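Long-range contacts in periplasmic binding protein/LacI transcriptional regulator (Alkaliphilus metalliredigens, PDB 3CTP), which probably acts as a DNA-binding transcriptional repressor of the LacI family and binds beta-D-xylulofuranose between the two lobes of its sugar-binding core: residues Met78-Lys89 with Ile286-Glu295; Asp240-Lys251 with Leu274-Ile282. All coordinates share one frame; numbering follows the deposited sequence.

In the fold
Contact 1 and contact 2 lie about 27 Å apart, centre to centre, in a core whose two lobes hold the bound beta-D-xylulofuranose between them. Helix 240-252 of contact 2 belongs to the lobe of the four-stranded parallel sheet, and its partner segment 274-282 leads from there toward the other lobe, where contact 1 packs on the mixed sheet. The chain joins them directly: strand 281-283 runs, past the pocket residue Gln284, into helix 286-302 of contact 1. Both contacts touch the second subunit, and each has one side chain about 7 Å from the sugar, Leu289 in contact 1 and Asp240 in contact 2, without lining the pocket.

Contact 1: Met78-Lys89 with Ile286-Glu295; sequences MASVIEEYAKNK and IEALAYTIIE
Tyr85 is the knob of this helix pair, its ring set among Glu287, Ala290, Tyr291 and Ile294. Tyr291 covers one face of that ring: its CA stands over the centre, and its CB makes a CH-pi contact 4.0 Å from the Tyr85 centroid. The Tyr291 ring then turns its edge to the same face in an offset edge-to-face pair, the planes at 76°. At the rim, the Tyr85 hydroxyl OH donates to Glu287 OE1 at 2.5 Å, meeting it nearly along its C-O bond. A bend in the Glu287 chain (chi2 -82°) brings the carboxylate over toward helix 73-88, where OE1 takes the hydroxyl and OE2 rests on Val81 CG1. That methyl also lies at the edge of the Tyr85 ring, in its plane. The bond and the ring pair together hold the phenol against turning.

Further in, Ala290 lets the helices come close, its CA 4.8 Å from that of Ile82. Its CB sits between Val81 CG1 at 3.6 Å and Ile82 CG1 at 3.7 Å. Ile294 sets CG1 against Tyr85 CB and sends CD1 to Ile82 CG2 at 3.9 Å. At the other end, the hooked Met78 chain lays SD beside Ile286 CG2 at 3.8 Å and reaches CE toward Ile293.

The axes pass 8.5 Å apart at a crossing angle of -45°. Beneath them Ile82, Ile293 and Ile294 all rest on Ile121 of strand 119-123, while Glu83, pointing away from helix 286-302, bonds Tyr108 of the second subunit. Two neighbouring helices laid on one face of a largely parallel sheet are what the alpha/beta lobes of type I periplasmic binding proteins and LacI-family sugar cores are built from.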
loop_
_atom_site.group_PDB
_atom_site.type_symbol
_atom_site.label_atom_id
_atom_site.label_comp_id
_atom_site.label_asym_id
_atom_site.label_seq_id
_atom_site.Cartn_x
_atom_site.Cartn_y
_atom_site.Cartn_z
ATOM N N MET A 78 -5.655 -4.032 -6.526
ATOM C CA MET A 78 -7.023 -4.445 -6.847
ATOM C C MET A 78 -7.965 -3.242 -6.791
ATOM O O MET A 78 -8.835 -3.069 -7.670
ATOM C CB MET A 78 -7.516 -5.533 -5.863
ATOM C CG MET A 78 -7.065 -6.918 -6.246
ATOM S SD MET A 78 -8.178 -7.707 -7.475
ATOM C CE MET A 78 -9.454 -8.087 -6.279
ATOM N N ALA A 79 -7.834 -2.405 -5.767
ATOM C CA ALA A 79 -8.731 -1.247 -5.650
ATOM C C ALA A 79 -8.529 -0.297 -6.831
ATOM O O ALA A 79 -9.506 0.286 -7.337
ATOM C CB ALA A 79 -8.460 -0.516 -4.341
ATOM N N SER A 80 -7.276 -0.114 -7.257
ATOM C CA SER A 80 -7.040 0.775 -8.409
ATOM C C SER A 80 -7.720 0.249 -9.667
ATOM O O SER A 80 -8.282 1.019 -10.448
ATOM C CB SER A 80 -5.538 0.927 -8.679
ATOM O OG SER A 80 -4.898 1.626 -7.594
ATOM N N VAL A 81 -7.632 -1.057 -9.896
ATOM C CA VAL A 81 -8.168 -1.616 -11.141
ATOM C C VAL A 81 -9.693 -1.737 -11.068
ATOM O O VAL A 81 -10.397 -1.479 -12.037
ATOM C CB VAL A 81 -7.483 -2.943 -11.488
ATOM C CG1 VAL A 81 -8.050 -3.503 -12.780
ATOM C CG2 VAL A 81 -5.959 -2.727 -11.605
ATOM N N ILE A 82 -10.238 -2.123 -9.905
ATOM C CA ILE A 82 -11.691 -2.093 -9.765
ATOM C C ILE A 82 -12.220 -0.682 -10.050
ATOM O O ILE A 82 -13.254 -0.516 -10.691
ATOM C CB ILE A 82 -12.099 -2.541 -8.360
ATOM C CG1 ILE A 82 -11.792 -4.041 -8.194
ATOM C CG2 ILE A 82 -13.576 -2.316 -8.144
ATOM C CD1 ILE A 82 -11.995 -4.594 -6.777
ATOM N N GLU A 83 -11.508 0.346 -9.572
ATOM C CA GLU A 83 -11.975 1.711 -9.817
ATOM C C GLU A 83 -12.054 1.996 -11.319
ATOM O O GLU A 83 -13.011 2.615 -11.793
ATOM C CB GLU A 83 -11.100 2.750 -9.103
ATOM C CG GLU A 83 -11.565 4.178 -9.430
ATOM C CD GLU A 83 -11.668 5.082 -8.225
ATOM O OE1 GLU A 83 -11.452 4.621 -7.080
ATOM O OE2 GLU A 83 -12.007 6.270 -8.434
ATOM N N GLU A 84 -11.080 1.513 -12.071
ATOM C CA GLU A 84 -11.086 1.713 -13.536
ATOM C C GLU A 84 -12.292 1.057 -14.183
ATOM O O GLU A 84 -12.981 1.665 -15.033
ATOM C CB GLU A 84 -9.821 1.120 -14.163
ATOM C CG GLU A 84 -8.548 1.851 -13.784
ATOM C CD GLU A 84 -8.343 3.172 -14.543
ATOM O OE1 GLU A 84 -9.165 3.544 -15.426
ATOM O OE2 GLU A 84 -7.316 3.818 -14.262
ATOM N N TYR A 85 -12.525 -0.212 -13.843
ATOM C CA TYR A 85 -13.668 -0.897 -14.412
ATOM C C TYR A 85 -14.993 -0.298 -13.971
ATOM O O TYR A 85 -15.955 -0.267 -14.757
ATOM C CB TYR A 85 -13.612 -2.408 -14.163
ATOM C CG TYR A 85 -12.588 -3.104 -15.025
ATOM C CD1 TYR A 85 -11.359 -3.442 -14.527
ATOM C CD2 TYR A 85 -12.859 -3.397 -16.368
ATOM C CE1 TYR A 85 -10.405 -4.081 -15.315
ATOM C CE2 TYR A 85 -11.896 -4.044 -17.170
ATOM C CZ TYR A 85 -10.673 -4.366 -16.628
ATOM O OH TYR A 85 -9.697 -4.997 -17.382
ATOM N N ALA A 86 -15.072 0.170 -12.724
ATOM C CA ALA A 86 -16.294 0.836 -12.250
ATOM C C ALA A 86 -16.537 2.112 -13.044
ATOM O O ALA A 86 -17.656 2.397 -13.455
ATOM C CB ALA A 86 -16.135 1.192 -10.765
ATOM N N LYS A 87 -15.472 2.874 -13.263
ATOM C CA LYS A 87 -15.584 4.106 -14.042
ATOM C C LYS A 87 -16.115 3.821 -15.456
ATOM O O LYS A 87 -16.941 4.594 -15.975
ATOM C CB LYS A 87 -14.229 4.808 -14.082
ATOM C CG LYS A 87 -14.251 6.088 -14.923
ATOM C CD LYS A 87 -12.974 6.905 -14.694
ATOM C CE LYS A 87 -11.805 6.248 -15.390
ATOM N NZ LYS A 87 -10.517 6.953 -15.072
ATOM N N ASN A 88 -15.651 2.748 -16.086
ATOM C CA ASN A 88 -16.166 2.399 -17.420
ATOM C C ASN A 88 -17.688 2.228 -17.420
ATOM O O ASN A 88 -18.350 2.450 -18.449
ATOM C CB ASN A 88 -15.542 1.094 -17.913
ATOM C CG ASN A 88 -14.060 1.210 -18.160
ATOM O OD1 ASN A 88 -13.484 2.288 -18.045
ATOM N ND2 ASN A 88 -13.430 0.094 -18.507
ATOM N N LYS A 89 -18.242 1.787 -16.288
ATOM C CA LYS A 89 -19.679 1.536 -16.170
ATOM C C LYS A 89 -20.428 2.740 -15.631
ATOM O O LYS A 89 -21.660 2.665 -15.465
ATOM C CB LYS A 89 -19.944 0.345 -15.223
ATOM C CG LYS A 89 -19.401 -0.993 -15.720
ATOM C CD LYS A 89 -20.352 -1.599 -16.760
ATOM C CE LYS A 89 -19.761 -2.829 -17.439
ATOM N NZ LYS A 89 -19.211 -3.835 -16.489
ATOM N N ILE A 286 -5.391 -9.799 -11.602
ATOM C CA ILE A 286 -6.132 -8.663 -11.065
ATOM C C ILE A 286 -7.086 -8.059 -12.100
ATOM O O ILE A 286 -8.226 -7.699 -11.777
ATOM C CB ILE A 286 -5.148 -7.590 -10.524
ATOM C CG1 ILE A 286 -4.470 -8.155 -9.259
ATOM C CG2 ILE A 286 -5.877 -6.311 -10.198
ATOM C CD1 ILE A 286 -3.438 -7.198 -8.591
ATOM N N GLU A 287 -6.633 -7.917 -13.349
ATOM C CA GLU A 287 -7.528 -7.319 -14.349
ATOM C C GLU A 287 -8.784 -8.173 -14.547
ATOM O O GLU A 287 -9.918 -7.639 -14.622
ATOM C CB GLU A 287 -6.828 -7.105 -15.704
ATOM C CG GLU A 287 -5.759 -6.021 -15.652
ATOM C CD GLU A 287 -6.325 -4.626 -15.790
ATOM O OE1 GLU A 287 -7.420 -4.472 -16.380
ATOM O OE2 GLU A 287 -5.658 -3.673 -15.329
ATOM N N ALA A 288 -8.611 -9.489 -14.690
ATOM C CA ALA A 288 -9.785 -10.359 -14.857
ATOM C C ALA A 288 -10.673 -10.362 -13.607
ATOM O O ALA A 288 -11.911 -10.394 -13.710
ATOM C CB ALA A 288 -9.361 -11.795 -15.196
ATOM N N LEU A 289 -10.062 -10.372 -12.423
ATOM C CA LEU A 289 -10.861 -10.351 -11.190
ATOM C C LEU A 289 -11.682 -9.072 -11.119
ATOM O O LEU A 289 -12.875 -9.106 -10.813
ATOM C CB LEU A 289 -9.952 -10.407 -9.962
ATOM C CG LEU A 289 -9.269 -11.756 -9.748
ATOM C CD1 LEU A 289 -8.104 -11.577 -8.763
ATOM C CD2 LEU A 289 -10.278 -12.795 -9.206
ATOM N N ALA A 290 -11.031 -7.931 -11.384
ATOM C CA ALA A 290 -11.716 -6.644 -11.268
ATOM C C ALA A 290 -12.817 -6.521 -12.300
ATOM O O ALA A 290 -13.920 -6.056 -12.010
ATOM C CB ALA A 290 -10.679 -5.500 -11.436
ATOM N N TYR A 291 -12.514 -6.903 -13.540
ATOM C CA TYR A 291 -13.515 -6.899 -14.588
ATOM C C TYR A 291 -14.738 -7.708 -14.174
ATOM O O TYR A 291 -15.895 -7.257 -14.312
ATOM C CB TYR A 291 -12.923 -7.477 -15.893
ATOM C CG TYR A 291 -13.960 -7.760 -16.963
ATOM C CD1 TYR A 291 -14.400 -6.761 -17.796
ATOM C CD2 TYR A 291 -14.495 -9.032 -17.117
ATOM C CE1 TYR A 291 -15.371 -7.009 -18.766
ATOM C CE2 TYR A 291 -15.456 -9.297 -18.103
ATOM C CZ TYR A 291 -15.876 -8.273 -18.915
ATOM O OH TYR A 291 -16.818 -8.521 -19.896
ATOM N N THR A 292 -14.487 -8.903 -13.664
ATOM C CA THR A 292 -15.556 -9.844 -13.341
ATOM C C THR A 292 -16.405 -9.326 -12.183
ATOM O O THR A 292 -17.618 -9.384 -12.216
ATOM C CB THR A 292 -14.939 -11.215 -13.035
ATOM O OG1 THR A 292 -14.294 -11.668 -14.236
ATOM C CG2 THR A 292 -16.008 -12.245 -12.603
ATOM N N ILE A 293 -15.738 -8.810 -11.147
ATOM C CA ILE A 293 -16.452 -8.314 -9.985
ATOM C C ILE A 293 -17.404 -7.199 -10.420
ATOM O O ILE A 293 -18.585 -7.171 -10.030
ATOM C CB ILE A 293 -15.431 -7.773 -8.966
ATOM C CG1 ILE A 293 -14.656 -8.924 -8.308
ATOM C CG2 ILE A 293 -16.084 -6.849 -7.954
ATOM C CD1 ILE A 293 -13.418 -8.475 -7.489
ATOM N N ILE A 294 -16.899 -6.269 -11.240
ATOM C CA ILE A 294 -17.743 -5.153 -11.657
ATOM C C ILE A 294 -18.849 -5.616 -12.624
ATOM O O ILE A 294 -20.005 -5.201 -12.512
ATOM C CB ILE A 294 -16.878 -4.060 -12.269
ATOM C CG1 ILE A 294 -16.076 -3.387 -11.157
ATOM C CG2 ILE A 294 -17.747 -3.053 -13.036
ATOM C CD1 ILE A 294 -16.925 -2.661 -10.116
ATOM N N GLU A 295 -18.515 -6.480 -13.573
ATOM C CA GLU A 295 -19.528 -6.979 -14.497
ATOM C C GLU A 295 -20.671 -7.608 -13.743
ATOM O O GLU A 295 -21.833 -7.350 -14.051
ATOM C CB GLU A 295 -18.946 -8.040 -15.430
ATOM C CG GLU A 295 -18.162 -7.503 -16.613
ATOM C CD GLU A 295 -18.963 -6.576 -17.506
ATOM O OE1 GLU A 295 -20.024 -6.989 -18.052
ATOM O OE2 GLU A 295 -18.517 -5.443 -17.668
#

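Contact 2: Asp240-Lys251 with Leu274-Ile282; sequences DIAAATVMRALK and LLYPSLTTI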
loop_
_atom_site.group_PDB
_atom_site.type_symbol
_atom_site.label_atom_id
_atom_site.label_comp_id
_atom_site.label_asym_id
_atom_site.label_seq_id
_atom_site.Cartn_x
_atom_site.Cartn_y
_atom_site.Cartn_z
ATOM N N ASP A 240 2.569 -12.453 -1.113
ATOM C CA ASP A 240 3.838 -11.811 -1.424
ATOM C C ASP A 240 4.300 -10.848 -0.337
ATOM O O ASP A 240 5.491 -10.768 -0.060
ATOM C CB ASP A 240 3.788 -11.049 -2.760
ATOM C CG ASP A 240 3.711 -11.968 -3.962
ATOM O OD1 ASP A 240 3.953 -13.189 -3.837
ATOM O OD2 ASP A 240 3.418 -11.436 -5.065
ATOM N N ILE A 241 3.369 -10.099 0.254
ATOM C CA ILE A 241 3.794 -9.140 1.302
ATOM C C ILE A 241 4.296 -9.886 2.551
ATOM O O ILE A 241 5.303 -9.489 3.156
ATOM C CB ILE A 241 2.691 -8.070 1.592
ATOM C CG1 ILE A 241 3.203 -7.014 2.576
ATOM C CG2 ILE A 241 1.409 -8.722 2.048
ATOM C CD1 ILE A 241 4.314 -6.160 1.994
ATOM N N ALA A 242 3.645 -10.988 2.920
ATOM C CA ALA A 242 4.183 -11.800 4.020
ATOM C C ALA A 242 5.552 -12.386 3.619
ATOM O O ALA A 242 6.486 -12.458 4.418
ATOM C CB ALA A 242 3.190 -12.916 4.367
ATOM N N ALA A 243 5.685 -12.816 2.369
ATOM C CA ALA A 243 6.992 -13.360 1.923
ATOM C C ALA A 243 8.094 -12.311 2.069
ATOM O O ALA A 243 9.229 -12.641 2.414
ATOM C CB ALA A 243 6.926 -13.811 0.444
ATOM N N ALA A 244 7.776 -11.055 1.754
ATOM C CA ALA A 244 8.763 -9.984 1.885
ATOM C C ALA A 244 9.247 -9.884 3.325
ATOM O O ALA A 244 10.451 -9.623 3.569
ATOM C CB ALA A 244 8.131 -8.632 1.459
ATOM N N THR A 245 8.331 -10.057 4.279
ATOM C CA THR A 245 8.743 -9.956 5.696
ATOM C C THR A 245 9.628 -11.140 6.079
ATOM O O THR A 245 10.603 -11.003 6.828
ATOM C CB THR A 245 7.539 -9.892 6.682
ATOM O OG1 THR A 245 6.864 -11.177 6.710
ATOM C CG2 THR A 245 6.597 -8.785 6.259
ATOM N N VAL A 246 9.286 -12.310 5.543
ATOM C CA VAL A 246 10.090 -13.512 5.813
ATOM C C VAL A 246 11.486 -13.346 5.220
ATOM O O VAL A 246 12.484 -13.650 5.860
ATOM C CB VAL A 246 9.406 -14.775 5.240
ATOM C CG1 VAL A 246 10.351 -16.019 5.329
ATOM C CG2 VAL A 246 8.066 -15.021 5.939
ATOM N N MET A 247 11.571 -12.864 3.987
ATOM C CA MET A 247 12.883 -12.685 3.370
ATOM C C MET A 247 13.692 -11.641 4.143
ATOM O O MET A 247 14.920 -11.769 4.246
ATOM C CB MET A 247 12.708 -12.238 1.920
ATOM C CG MET A 247 12.218 -13.373 1.007
ATOM S SD MET A 247 11.877 -12.945 -0.755
ATOM C CE MET A 247 13.477 -12.296 -1.304
ATOM N N ARG A 248 13.027 -10.593 4.633
ATOM C CA ARG A 248 13.749 -9.560 5.412
ATOM C C ARG A 248 14.388 -10.192 6.640
ATOM O O ARG A 248 15.558 -9.915 6.972
ATOM C CB ARG A 248 12.789 -8.454 5.865
ATOM C CG ARG A 248 13.272 -7.656 7.128
ATOM C CD ARG A 248 12.226 -6.582 7.487
ATOM N NE ARG A 248 12.595 -5.713 8.606
ATOM C CZ ARG A 248 12.224 -5.929 9.860
ATOM N NH1 ARG A 248 11.501 -6.998 10.156
ATOM N NH2 ARG A 248 12.576 -5.071 10.819
ATOM N N ALA A 249 13.627 -11.052 7.314
ATOM C CA ALA A 249 14.147 -11.732 8.509
ATOM C C ALA A 249 15.312 -12.631 8.160
ATOM O O ALA A 249 16.298 -12.679 8.889
ATOM C CB ALA A 249 13.064 -12.530 9.191
ATOM N N LEU A 250 15.195 -13.371 7.062
ATOM C CA LEU A 250 16.296 -14.248 6.622
ATOM C C LEU A 250 17.532 -13.428 6.266
ATOM O O LEU A 250 18.665 -13.788 6.661
ATOM C CB LEU A 250 15.844 -15.094 5.419
ATOM C CG LEU A 250 14.850 -16.216 5.745
ATOM C CD1 LEU A 250 14.229 -16.792 4.489
ATOM C CD2 LEU A 250 15.509 -17.336 6.570
ATOM N N LYS A 251 17.335 -12.318 5.541
ATOM C CA LYS A 251 18.470 -11.455 5.162
ATOM C C LYS A 251 19.194 -10.911 6.406
ATOM O O LYS A 251 20.443 -10.808 6.424
ATOM C CB LYS A 251 17.990 -10.287 4.277
ATOM C CG LYS A 251 17.644 -10.668 2.843
ATOM C CD LYS A 251 16.963 -9.486 2.153
ATOM C CE LYS A 251 16.661 -9.760 0.691
ATOM N NZ LYS A 251 16.137 -8.515 0.025
ATOM N N LEU A 274 9.579 -5.279 -6.601
ATOM C CA LEU A 274 10.232 -4.128 -6.058
ATOM C C LEU A 274 11.449 -4.557 -5.260
ATOM O O LEU A 274 12.489 -3.887 -5.323
ATOM C CB LEU A 274 9.240 -3.377 -5.170
ATOM C CG LEU A 274 9.775 -2.116 -4.539
ATOM C CD1 LEU A 274 10.333 -1.210 -5.609
ATOM C CD2 LEU A 274 8.628 -1.467 -3.804
ATOM N N LEU A 275 11.343 -5.676 -4.542
ATOM C CA LEU A 275 12.459 -6.219 -3.733
ATOM C C LEU A 275 13.393 -7.261 -4.420
ATOM O O LEU A 275 13.139 -7.690 -5.532
ATOM C CB LEU A 275 11.936 -6.815 -2.428
ATOM C CG LEU A 275 10.965 -8.015 -2.554
ATOM C CD1 LEU A 275 11.429 -9.089 -3.539
ATOM C CD2 LEU A 275 10.763 -8.640 -1.216
ATOM N N TYR A 276 14.447 -7.681 -3.707
ATOM C CA TYR A 276 15.602 -8.379 -4.312
ATOM C C TYR A 276 16.185 -9.452 -3.399
ATOM O O TYR A 276 16.373 -9.224 -2.201
ATOM C CB TYR A 276 16.682 -7.339 -4.632
ATOM C CG TYR A 276 17.984 -7.907 -5.141
ATOM C CD1 TYR A 276 18.331 -7.796 -6.478
ATOM C CD2 TYR A 276 18.866 -8.543 -4.282
ATOM C CE1 TYR A 276 19.526 -8.315 -6.959
ATOM C CE2 TYR A 276 20.066 -9.063 -4.749
ATOM C CZ TYR A 276 20.388 -8.944 -6.090
ATOM O OH TYR A 276 21.577 -9.455 -6.559
ATOM N N PRO A 277 16.445 -10.646 -3.945
ATOM C CA PRO A 277 16.135 -10.991 -5.326
ATOM C C PRO A 277 14.626 -10.959 -5.536
ATOM O O PRO A 277 13.871 -11.085 -4.570
ATOM C CB PRO A 277 16.680 -12.420 -5.472
ATOM C CG PRO A 277 16.787 -12.949 -4.102
ATOM C CD PRO A 277 16.977 -11.788 -3.181
ATOM N N SER A 278 14.199 -10.783 -6.784
ATOM C CA SER A 278 12.776 -10.712 -7.087
ATOM C C SER A 278 12.096 -12.057 -6.826
ATOM O O SER A 278 12.700 -13.109 -6.979
ATOM C CB SER A 278 12.547 -10.273 -8.518
ATOM O OG SER A 278 13.270 -11.155 -9.387
ATOM N N LEU A 279 10.820 -11.986 -6.451
ATOM C CA LEU A 279 10.119 -13.101 -5.825
ATOM C C LEU A 279 9.371 -13.987 -6.821
ATOM O O LEU A 279 8.477 -13.523 -7.528
ATOM C CB LEU A 279 9.094 -12.517 -4.834
ATOM C CG LEU A 279 8.208 -13.490 -4.067
ATOM C CD1 LEU A 279 9.020 -14.385 -3.165
ATOM C CD2 LEU A 279 7.253 -12.664 -3.224
ATOM N N THR A 280 9.701 -15.273 -6.856
ATOM C CA THR A 280 8.872 -16.233 -7.577
ATOM C C THR A 280 7.514 -16.299 -6.894
ATOM O O THR A 280 7.426 -16.276 -5.653
ATOM C CB THR A 280 9.527 -17.604 -7.542
ATOM O OG1 THR A 280 10.761 -17.524 -8.263
ATOM C CG2 THR A 280 8.612 -18.667 -8.155
ATOM N N THR A 281 6.454 -16.361 -7.682
ATOM C CA THR A 281 5.124 -16.213 -7.084
ATOM C C THR A 281 4.074 -16.835 -7.988
ATOM O O THR A 281 4.381 -17.338 -9.062
ATOM C CB THR A 281 4.821 -14.716 -6.803
ATOM O OG1 THR A 281 3.598 -14.587 -6.053
ATOM C CG2 THR A 281 4.705 -13.951 -8.124
ATOM N N ILE A 282 2.840 -16.849 -7.512
ATOM C CA ILE A 282 1.705 -17.304 -8.292
ATOM C C ILE A 282 0.869 -16.070 -8.596
ATOM O O ILE A 282 0.450 -15.325 -7.703
ATOM C CB ILE A 282 0.817 -18.281 -7.495
ATOM C CG1 ILE A 282 1.642 -19.470 -6.963
ATOM C CG2 ILE A 282 -0.353 -18.766 -8.373
ATOM C CD1 ILE A 282 2.274 -20.347 -8.078
#
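Met247, Ala243 and Asp240 of helix 240-252 meet segment 274-282, mostly loop, which runs from the end of helix 271-274 into strand 281-283. The helix is the crossover of a beta-alpha-beta unit joining parallel strands 234-237 and 262-264 in the lobe built on a four-stranded parallel sheet.

The main polar link lies at the first turn of the helix, on the residue that follows the pocket residue Asn239. Thr281 OG1 donates to Asp240 OD1 at 2.6 Å, which receives it on its syn lone pair, the side of OD2. OD2 is taken by the backbone N of Ser269, so the buried carboxylate is gripped through both oxygens. An alanine here would remove both acceptors and is likely to leave the Thr281 hydroxyl and the Ser269 N-H without their carboxylate partner, loosening the strand start from the helix. At the other end Lys251 NZ is modelled close to Tyr276 O, a very short hydrogen bond whose details are doubtful. Outward, Arg248 forms a salt bridge with Glu273 of the second subunit.

The apolar contacts fill the space between. In Leu279 a chi1 of 179° carries both methyls to the helix: CD1 meets Met247 SD at 4.0 Å, while CD2 lies 3.9 Å from Ala243 CB and also touches Asp240 OD1. Leu275 sets CD2 3.8 Å from Ala244 CB. Across the dimer interface, Leu274 of the second subunit packs on Ile241 and Ala244.

Met247 bends at chi3 and passes its methyl to Pro277, which follows a cis peptide bond: CE lies 4.0 Å from Pro277 CD and 3.5 Å from Pro277 O, a buried carbonyl oxygen with no polar partner in the model.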